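Local coordinates for protein UDP-4-amino-4,6-dideoxy-N-acetyl-beta-L-altrosamine transaminase (Helicobacter pylori, PDB 2FNU) that transfers an amino group from glutamate to a UDP-linked 4-keto sugar, using pyridoxal phosphate, in the second step of pseudaminic acid biosynthesis for flagellin modification, at residues Ser55-Phe67 with Val85-Thr97. Numbering follows the deposited sequence.
Sequences SATSALLTLYRNF and VATANMLLESGYT. With PMP (4'-deoxy-4'-aminopyridoxal-5'-phosphate), chain E.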
ATOM      1  N   SER B  55      -0.723  -4.236  -2.798  1.00 10.72           N
ATOM      2  CA  SER B  55      -0.546  -4.284  -4.253  1.00 10.20           C
ATOM      3  C   SER B  55       0.562  -5.294  -4.578  1.00 10.40           C
ATOM      4  O   SER B  55       1.385  -5.611  -3.705  1.00 12.59           O
ATOM      5  CB  SER B  55      -0.148  -2.921  -4.824  1.00  9.71           C
ATOM      6  OG  SER B  55       1.148  -2.551  -4.363  1.00 12.12           O
ATOM      7  N   ALA B  56       0.626  -5.761  -5.838  1.00 11.03           N
ATOM      8  CA  ALA B  56       1.767  -6.608  -6.210  1.00  9.88           C
ATOM      9  C   ALA B  56       3.083  -5.831  -6.234  1.00  9.03           C
ATOM     10  O   ALA B  56       4.149  -6.424  -6.075  1.00 11.71           O
ATOM     11  CB  ALA B  56       1.543  -7.322  -7.550  1.00 12.24           C
ATOM     12  N   THR B  57       3.009  -4.515  -6.474  1.00 10.08           N
ATOM     13  CA  THR B  57       4.233  -3.704  -6.467  1.00  9.97           C
ATOM     14  C   THR B  57       4.839  -3.688  -5.052  1.00 10.81           C
ATOM     15  O   THR B  57       6.061  -3.798  -4.893  1.00 11.70           O
ATOM     16  CB  THR B  57       3.948  -2.293  -6.980  1.00 11.42           C
ATOM     17  OG1 THR B  57       3.370  -2.403  -8.274  1.00 11.19           O
ATOM     18  CG2 THR B  57       5.226  -1.492  -7.113  1.00 13.04           C
ATOM     19  N   SER B  58       3.986  -3.611  -4.030  1.00 11.30           N
ATOM     20  CA  SER B  58       4.448  -3.730  -2.639  1.00  9.77           C
ATOM     21  C   SER B  58       5.038  -5.106  -2.358  1.00 10.53           C
ATOM     22  O   SER B  58       6.066  -5.230  -1.662  1.00 11.59           O
ATOM     23  CB  SER B  58       3.326  -3.418  -1.647  1.00 11.88           C
ATOM     24  OG  SER B  58       2.942  -2.058  -1.735  1.00 12.26           O
ATOM     25  N   ALA B  59       4.365  -6.139  -2.876  1.00  9.37           N
ATOM     26  CA  ALA B  59       4.858  -7.507  -2.784  1.00  9.16           C
ATOM     27  C   ALA B  59       6.241  -7.645  -3.434  1.00 11.22           C
ATOM     28  O   ALA B  59       7.156  -8.255  -2.846  1.00 11.67           O
ATOM     29  CB  ALA B  59       3.862  -8.453  -3.418  1.00 11.22           C
ATOM     30  N   LEU B  60       6.410  -7.061  -4.627  1.00 10.52           N
ATOM     31  CA  LEU B  60       7.692  -7.153  -5.328  1.00 11.14           C
ATOM     32  C   LEU B  60       8.798  -6.474  -4.522  1.00 12.23           C
ATOM     33  O   LEU B  60       9.895  -7.031  -4.373  1.00 12.43           O
ATOM     34  CB  LEU B  60       7.603  -6.519  -6.733  1.00 11.07           C
ATOM     35  CG  LEU B  60       6.896  -7.328  -7.816  1.00 12.04           C
ATOM     36  CD1 LEU B  60       6.555  -6.449  -9.015  1.00 14.08           C
ATOM     37  CD2 LEU B  60       7.741  -8.503  -8.263  1.00 13.27           C
ATOM     38  N   LEU B  61       8.524  -5.274  -3.999  1.00 12.06           N
ATOM     39  CA  LEU B  61       9.543  -4.579  -3.215  1.00 10.94           C
ATOM     40  C   LEU B  61       9.911  -5.431  -1.999  1.00 11.44           C
ATOM     41  O   LEU B  61      11.087  -5.593  -1.660  1.00 12.16           O
ATOM     42  CB  LEU B  61       9.034  -3.231  -2.713  1.00 11.98           C
ATOM     43  CG  LEU B  61       9.998  -2.488  -1.775  1.00 12.16           C
ATOM     44  CD1 LEU B  61      11.240  -2.040  -2.559  1.00 16.41           C
ATOM     45  CD2 LEU B  61       9.314  -1.285  -1.126  1.00 14.95           C
ATOM     46  N   THR B  62       8.898  -5.967  -1.331  1.00 11.64           N
ATOM     47  CA  THR B  62       9.145  -6.778  -0.132  1.00 11.18           C
ATOM     48  C   THR B  62       9.990  -8.013  -0.457  1.00 13.18           C
ATOM     49  O   THR B  62      10.917  -8.351   0.282  1.00 13.52           O
ATOM     50  CB  THR B  62       7.807  -7.184   0.502  1.00 11.83           C
ATOM     51  OG1 THR B  62       7.114  -5.982   0.864  1.00 11.14           O
ATOM     52  CG2 THR B  62       8.020  -8.040   1.764  1.00 12.54           C
ATOM     53  N   LEU B  63       9.674  -8.669  -1.564  1.00 11.06           N
ATOM     54  CA  LEU B  63      10.467  -9.816  -2.011  1.00 10.63           C
ATOM     55  C   LEU B  63      11.906  -9.396  -2.358  1.00 11.83           C
ATOM     56  O   LEU B  63      12.875 -10.033  -1.895  1.00 13.02           O
ATOM     57  CB  LEU B  63       9.800 -10.499  -3.216  1.00 10.24           C
ATOM     58  CG  LEU B  63      10.632 -11.639  -3.826  1.00 11.04           C
ATOM     59  CD1 LEU B  63      10.985 -12.729  -2.797  1.00 12.02           C
ATOM     60  CD2 LEU B  63       9.800 -12.226  -4.987  1.00 12.04           C
ATOM     61  N   TYR B  64      12.059  -8.354  -3.174  1.00 11.18           N
ATOM     62  CA  TYR B  64      13.394  -7.974  -3.625  1.00 12.32           C
ATOM     63  C   TYR B  64      14.283  -7.533  -2.468  1.00 12.65           C
ATOM     64  O   TYR B  64      15.499  -7.761  -2.501  1.00 13.07           O
ATOM     65  CB  TYR B  64      13.299  -6.822  -4.625  1.00 11.44           C
ATOM     66  CG  TYR B  64      12.667  -7.146  -5.982  1.00 11.00           C
ATOM     67  CD1 TYR B  64      12.228  -6.118  -6.803  1.00 11.99           C
ATOM     68  CD2 TYR B  64      12.536  -8.472  -6.446  1.00 11.90           C
ATOM     69  CE1 TYR B  64      11.696  -6.361  -8.066  1.00 13.16           C
ATOM     70  CE2 TYR B  64      11.991  -8.742  -7.700  1.00 11.34           C
ATOM     71  CZ  TYR B  64      11.575  -7.662  -8.518  1.00 13.54           C
ATOM     72  OH  TYR B  64      11.042  -7.881  -9.772  1.00 13.59           O
ATOM     73  N   ARG B  65      13.688  -6.891  -1.463  1.00 12.82           N
ATOM     74  CA  ARG B  65      14.454  -6.380  -0.330  1.00 12.41           C
ATOM     75  C   ARG B  65      14.860  -7.498   0.613  1.00 14.90           C
ATOM     76  O   ARG B  65      15.857  -7.372   1.341  1.00 15.94           O
ATOM     77  CB  ARG B  65      13.643  -5.331   0.456  1.00 11.68           C
ATOM     78  CG  ARG B  65      13.572  -3.956  -0.234  1.00 13.33           C
ATOM     79  CD  ARG B  65      14.892  -3.151  -0.118  1.00 15.32           C
ATOM     80  NE  ARG B  65      15.244  -2.904   1.286  1.00 12.77           N
ATOM     81  CZ  ARG B  65      14.698  -1.947   2.043  1.00 12.68           C
ATOM     82  NH1 ARG B  65      13.800  -1.096   1.540  1.00 13.49           N
ATOM     83  NH2 ARG B  65      15.055  -1.850   3.322  1.00 13.29           N
ATOM     84  N   ASN B  66      14.095  -8.589   0.615  1.00 12.94           N
ATOM     85  CA  ASN B  66      14.255  -9.597   1.669  1.00 13.16           C
ATOM     86  C   ASN B  66      14.808 -10.953   1.239  1.00 13.76           C
ATOM     87  O   ASN B  66      15.240 -11.735   2.100  1.00 15.21           O
ATOM     88  CB  ASN B  66      12.942  -9.786   2.444  1.00 12.06           C
ATOM     89  CG  ASN B  66      12.595  -8.572   3.286  1.00 16.30           C
ATOM     90  OD1 ASN B  66      11.776  -7.727   2.890  1.00 18.16           O
ATOM     91  ND2 ASN B  66      13.225  -8.461   4.436  1.00 14.30           N
ATOM     92  N   PHE B  67      14.809 -11.250  -0.064  1.00 12.94           N
ATOM     93  CA  PHE B  67      15.282 -12.584  -0.486  1.00 13.20           C
ATOM     94  C   PHE B  67      16.747 -12.792  -0.122  1.00 14.82           C
ATOM     95  O   PHE B  67      17.189 -13.925   0.076  1.00 16.01           O
ATOM     96  CB  PHE B  67      14.999 -12.844  -1.981  1.00 13.32           C
ATOM     97  CG  PHE B  67      16.004 -12.230  -2.917  1.00 12.83           C
ATOM     98  CD1 PHE B  67      16.988 -13.023  -3.528  1.00 13.14           C
ATOM     99  CD2 PHE B  67      15.944 -10.867  -3.228  1.00 13.66           C
ATOM    100  CE1 PHE B  67      17.922 -12.451  -4.392  1.00 14.68           C
ATOM    101  CE2 PHE B  67      16.860 -10.290  -4.096  1.00 12.84           C
ATOM    102  CZ  PHE B  67      17.858 -11.094  -4.689  1.00 13.79           C
ATOM    103  N   VAL B  85       6.257  -1.812 -15.838  1.00 10.72           N
ATOM    104  CA  VAL B  85       7.467  -1.179 -15.317  1.00 10.78           C
ATOM    105  C   VAL B  85       7.772  -1.539 -13.853  1.00 10.98           C
ATOM    106  O   VAL B  85       8.945  -1.551 -13.432  1.00 12.25           O
ATOM    107  CB  VAL B  85       7.420   0.358 -15.533  1.00 11.67           C
ATOM    108  CG1 VAL B  85       6.415   1.020 -14.561  1.00 12.03           C
ATOM    109  CG2 VAL B  85       8.802   0.983 -15.402  1.00 14.02           C
ATOM    110  N   ALA B  86       6.737  -1.847 -13.077  1.00 11.59           N
ATOM    111  CA  ALA B  86       6.936  -2.165 -11.656  1.00 11.26           C
ATOM    112  C   ALA B  86       7.958  -3.271 -11.426  1.00 11.46           C
ATOM    113  O   ALA B  86       8.666  -3.252 -10.424  1.00 11.61           O
ATOM    114  CB  ALA B  86       5.605  -2.557 -10.998  1.00 11.98           C
ATOM    115  N   THR B  87       8.015  -4.258 -12.330  1.00 11.78           N
ATOM    116  CA  THR B  87       8.921  -5.390 -12.136  1.00 10.19           C
ATOM    117  C   THR B  87      10.356  -4.898 -12.004  1.00 11.58           C
ATOM    118  O   THR B  87      11.138  -5.410 -11.190  1.00 12.39           O
ATOM    119  CB  THR B  87       8.809  -6.360 -13.317  1.00 10.66           C
ATOM    120  OG1 THR B  87       7.431  -6.712 -13.524  1.00 12.19           O
ATOM    121  CG2 THR B  87       9.599  -7.648 -13.032  1.00 12.95           C
ATOM    122  N   ALA B  88      10.688  -3.878 -12.797  1.00 11.17           N
ATOM    123  CA  ALA B  88      12.035  -3.301 -12.784  1.00 11.77           C
ATOM    124  C   ALA B  88      12.170  -2.119 -11.820  1.00 11.94           C
ATOM    125  O   ALA B  88      13.227  -1.969 -11.200  1.00 13.07           O
ATOM    126  CB  ALA B  88      12.467  -2.888 -14.189  1.00 15.46           C
ATOM    127  N   ASN B  89      11.132  -1.283 -11.685  1.00 11.36           N
ATOM    128  CA  ASN B  89      11.232  -0.153 -10.746  1.00 11.55           C
ATOM    129  C   ASN B  89      11.565  -0.656  -9.349  1.00 10.80           C
ATOM    130  O   ASN B  89      12.311  -0.011  -8.608  1.00 12.61           O
ATOM    131  CB  ASN B  89       9.919   0.638 -10.632  1.00 13.60           C
ATOM    132  CG  ASN B  89       9.693   1.656 -11.762  1.00 12.41           C
ATOM    133  OD1 ASN B  89       8.600   2.263 -11.842  1.00 15.92           O
ATOM    134  ND2 ASN B  89      10.676   1.861 -12.610  1.00 10.19           N
ATOM    135  N   MET B  90      10.995  -1.797  -8.956  1.00 10.34           N
ATOM    136  CA  MET B  90      11.245  -2.275  -7.585  1.00 11.66           C
ATOM    137  C   MET B  90      12.638  -2.865  -7.434  1.00 11.65           C
ATOM    138  O   MET B  90      13.163  -2.892  -6.325  1.00 13.31           O
ATOM    139  CB  MET B  90      10.153  -3.239  -7.111  1.00 11.37           C
ATOM    140  CG  MET B  90       8.772  -2.594  -6.984  1.00 11.08           C
ATOM    141  SD  MET B  90       8.775  -1.168  -5.841  1.00 12.49           S
ATOM    142  CE  MET B  90       8.909   0.206  -7.005  1.00 11.95           C
ATOM    143  N   LEU B  91      13.256  -3.259  -8.550  1.00 11.15           N
ATOM    144  CA  LEU B  91      14.680  -3.610  -8.530  1.00 12.27           C
ATOM    145  C   LEU B  91      15.517  -2.388  -8.199  1.00 11.72           C
ATOM    146  O   LEU B  91      16.396  -2.434  -7.325  1.00 13.34           O
ATOM    147  CB  LEU B  91      15.109  -4.244  -9.865  1.00 13.39           C
ATOM    148  CG  LEU B  91      14.525  -5.634 -10.160  1.00 12.36           C
ATOM    149  CD1 LEU B  91      14.841  -6.084 -11.595  1.00 15.05           C
ATOM    150  CD2 LEU B  91      15.014  -6.716  -9.165  1.00 12.35           C
ATOM    151  N   LEU B  92      15.253  -1.298  -8.906  1.00 12.78           N
ATOM    152  CA  LEU B  92      15.993  -0.049  -8.657  1.00 11.70           C
ATOM    153  C   LEU B  92      15.834   0.376  -7.204  1.00 14.08           C
ATOM    154  O   LEU B  92      16.808   0.768  -6.568  1.00 15.45           O
ATOM    155  CB  LEU B  92      15.513   1.078  -9.579  1.00 12.47           C
ATOM    156  CG  LEU B  92      15.780   0.888 -11.081  1.00 16.75           C
ATOM    157  CD1 LEU B  92      15.290   2.103 -11.855  1.00 16.47           C
ATOM    158  CD2 LEU B  92      17.264   0.622 -11.379  1.00 20.89           C
ATOM    159  N   GLU B  93      14.611   0.276  -6.673  1.00 11.42           N
ATOM    160  CA  GLU B  93      14.378   0.692  -5.295  1.00 12.57           C
ATOM    161  C   GLU B  93      15.059  -0.214  -4.277  1.00 13.34           C
ATOM    162  O   GLU B  93      15.207   0.161  -3.109  1.00 14.50           O
ATOM    163  CB  GLU B  93      12.876   0.787  -5.000  1.00 14.55           C
ATOM    164  CG  GLU B  93      12.240   2.028  -5.610  1.00 14.83           C
ATOM    165  CD  GLU B  93      12.540   3.271  -4.765  1.00 14.52           C
ATOM    166  OE1 GLU B  93      13.518   4.008  -5.067  1.00 14.98           O
ATOM    167  OE2 GLU B  93      11.819   3.476  -3.760  1.00 15.03           O
ATOM    168  N   SER B  94      15.453  -1.409  -4.712  1.00 13.27           N
ATOM    169  CA  SER B  94      16.104  -2.361  -3.833  1.00 14.31           C
ATOM    170  C   SER B  94      17.619  -2.369  -4.044  1.00 12.98           C
ATOM    171  O   SER B  94      18.321  -3.164  -3.425  1.00 14.99           O
ATOM    172  CB  SER B  94      15.502  -3.753  -4.044  1.00 16.24           C
ATOM    173  OG  SER B  94      14.110  -3.702  -3.749  1.00 17.45           O
ATOM    174  N   GLY B  95      18.110  -1.490  -4.924  1.00 13.11           N
ATOM    175  CA  GLY B  95      19.558  -1.327  -5.116  1.00 13.05           C
ATOM    176  C   GLY B  95      20.105  -2.053  -6.327  1.00 16.30           C
ATOM    177  O   GLY B  95      21.302  -1.936  -6.632  1.00 16.11           O
ATOM    178  N   TYR B  96      19.245  -2.794  -7.022  1.00 14.74           N
ATOM    179  CA  TYR B  96      19.698  -3.648  -8.125  1.00 13.49           C
ATOM    180  C   TYR B  96      19.677  -2.983  -9.488  1.00 15.46           C
ATOM    181  O   TYR B  96      18.816  -2.147  -9.781  1.00 17.64           O
ATOM    182  CB  TYR B  96      18.848  -4.939  -8.173  1.00 14.58           C
ATOM    183  CG  TYR B  96      19.108  -5.823  -6.973  1.00 13.17           C
ATOM    184  CD1 TYR B  96      18.234  -5.841  -5.886  1.00 15.04           C
ATOM    185  CD2 TYR B  96      20.273  -6.617  -6.896  1.00 11.80           C
ATOM    186  CE1 TYR B  96      18.497  -6.635  -4.762  1.00 14.17           C
ATOM    187  CE2 TYR B  96      20.530  -7.418  -5.776  1.00 14.74           C
ATOM    188  CZ  TYR B  96      19.653  -7.424  -4.715  1.00 13.01           C
ATOM    189  OH  TYR B  96      19.931  -8.202  -3.612  1.00 14.96           O
ATOM    190  N   THR B  97      20.634  -3.371 -10.327  1.00 14.11           N
ATOM    191  CA  THR B  97      20.659  -2.985 -11.741  1.00 13.40           C
ATOM    192  C   THR B  97      20.002  -4.093 -12.556  1.00 14.28           C
ATOM    193  O   THR B  97      20.458  -5.233 -12.502  1.00 15.09           O
ATOM    194  CB  THR B  97      22.114  -2.813 -12.205  1.00 15.57           C
ATOM    195  OG1 THR B  97      22.680  -1.672 -11.554  1.00 18.36           O
ATOM    196  CG2 THR B  97      22.202  -2.622 -13.723  1.00 16.50           C
TER
HETATM  197  N1  PMP E 903       3.969  -7.008 -12.576  1.00 12.06           N
HETATM  198  C2  PMP E 903       3.198  -7.179 -13.697  1.00 11.92           C
HETATM  199  C2A PMP E 903       3.642  -8.184 -14.734  1.00 14.52           C
HETATM  200  C3  PMP E 903       2.022  -6.430 -13.840  1.00 14.41           C
HETATM  201  O3  PMP E 903       1.221  -6.607 -14.932  1.00 17.19           O
HETATM  202  C4  PMP E 903       1.644  -5.489 -12.854  1.00 12.32           C
HETATM  203  C4A PMP E 903       0.428  -4.604 -13.024  1.00 18.26           C
HETATM  204  N4A PMP E 903       0.183  -4.257 -14.406  1.00 23.43           N
HETATM  205  C5  PMP E 903       2.418  -5.383 -11.693  1.00 10.71           C
HETATM  206  C6  PMP E 903       3.541  -6.198 -11.556  1.00 14.69           C
HETATM  207  C5A PMP E 903       2.054  -4.428 -10.571  1.00 14.45           C
HETATM  208  O4P PMP E 903       0.965  -5.007  -9.875  1.00 12.94           O
HETATM  209  P   PMP E 903      -0.005  -4.071  -8.985  1.00 12.08           P
HETATM  210  O1P PMP E 903      -0.873  -3.320  -9.966  1.00 15.04           O
HETATM  211  O2P PMP E 903      -0.832  -5.033  -8.185  1.00 11.87           O
HETATM  212  O3P PMP E 903       0.832  -3.180  -8.108  1.00 11.88           O
HETATM  213  O   HOH W   1      18.162  -7.708  -1.612  1.00 15.08           O
HETATM  214  O   HOH W   2      13.615   0.358  -0.947  1.00 18.20           O
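Tyr64 lies wedged against helix 86-93, its ring filling the tight middle of a contact in which the axes of helices 56-66 and 86-93 cross at -41° and approach to 9.0 Å. Leu91 CD2 sits over the centre of one ring face, 3.5 Å from the centroid of the Tyr64 ring, a CH-pi contact, while the Met90 backbone borders the ring edge. Tyr64 OH donates to Thr87 O (2.9 Å) in the carbonyl plane, on a lone pair, which fixes the ring's reach. Beside it Met90 is a knob in a hole formed by Thr57, Leu60, Leu61 and Tyr64; a bend at chi2 (-58°) brings Met90 SD to 3.8 Å from Leu61 CB. Ser94 OG donates a hydrogen bond to Met90 O, close to head-on, and packs 3.3 Å from Tyr64 CB.

The pair belongs to the large domain of a fold-type I PLP enzyme, where both helices deliver cofactor contacts from their N-terminal ends. Ala56 N and Thr57 N donate to separate phosphate oxygens, and Thr57 OG1 adds a bond to PMP O3P (2.7 Å), with Ala86 CB 3.5 Å from that hydroxyl. Ser55 caps the phosphate-binding helix, and Thr87 OG1 is hydrogen-bonded to Asp154.

Toward the C-terminal ends the fit is looser, with waters bridging some polar atoms. One water links Tyr64 O to Tyr96 OH, whose ring meets Phe67 only obliquely; another accepts a weak bond from Arg65 NH1 and donates to Glu93 O. Arg65 NH1 also forms a salt bridge with Glu93 of the second subunit, and Glu93 pairs in turn with Arg65 and hydrogen-bonds to His227 of that subunit.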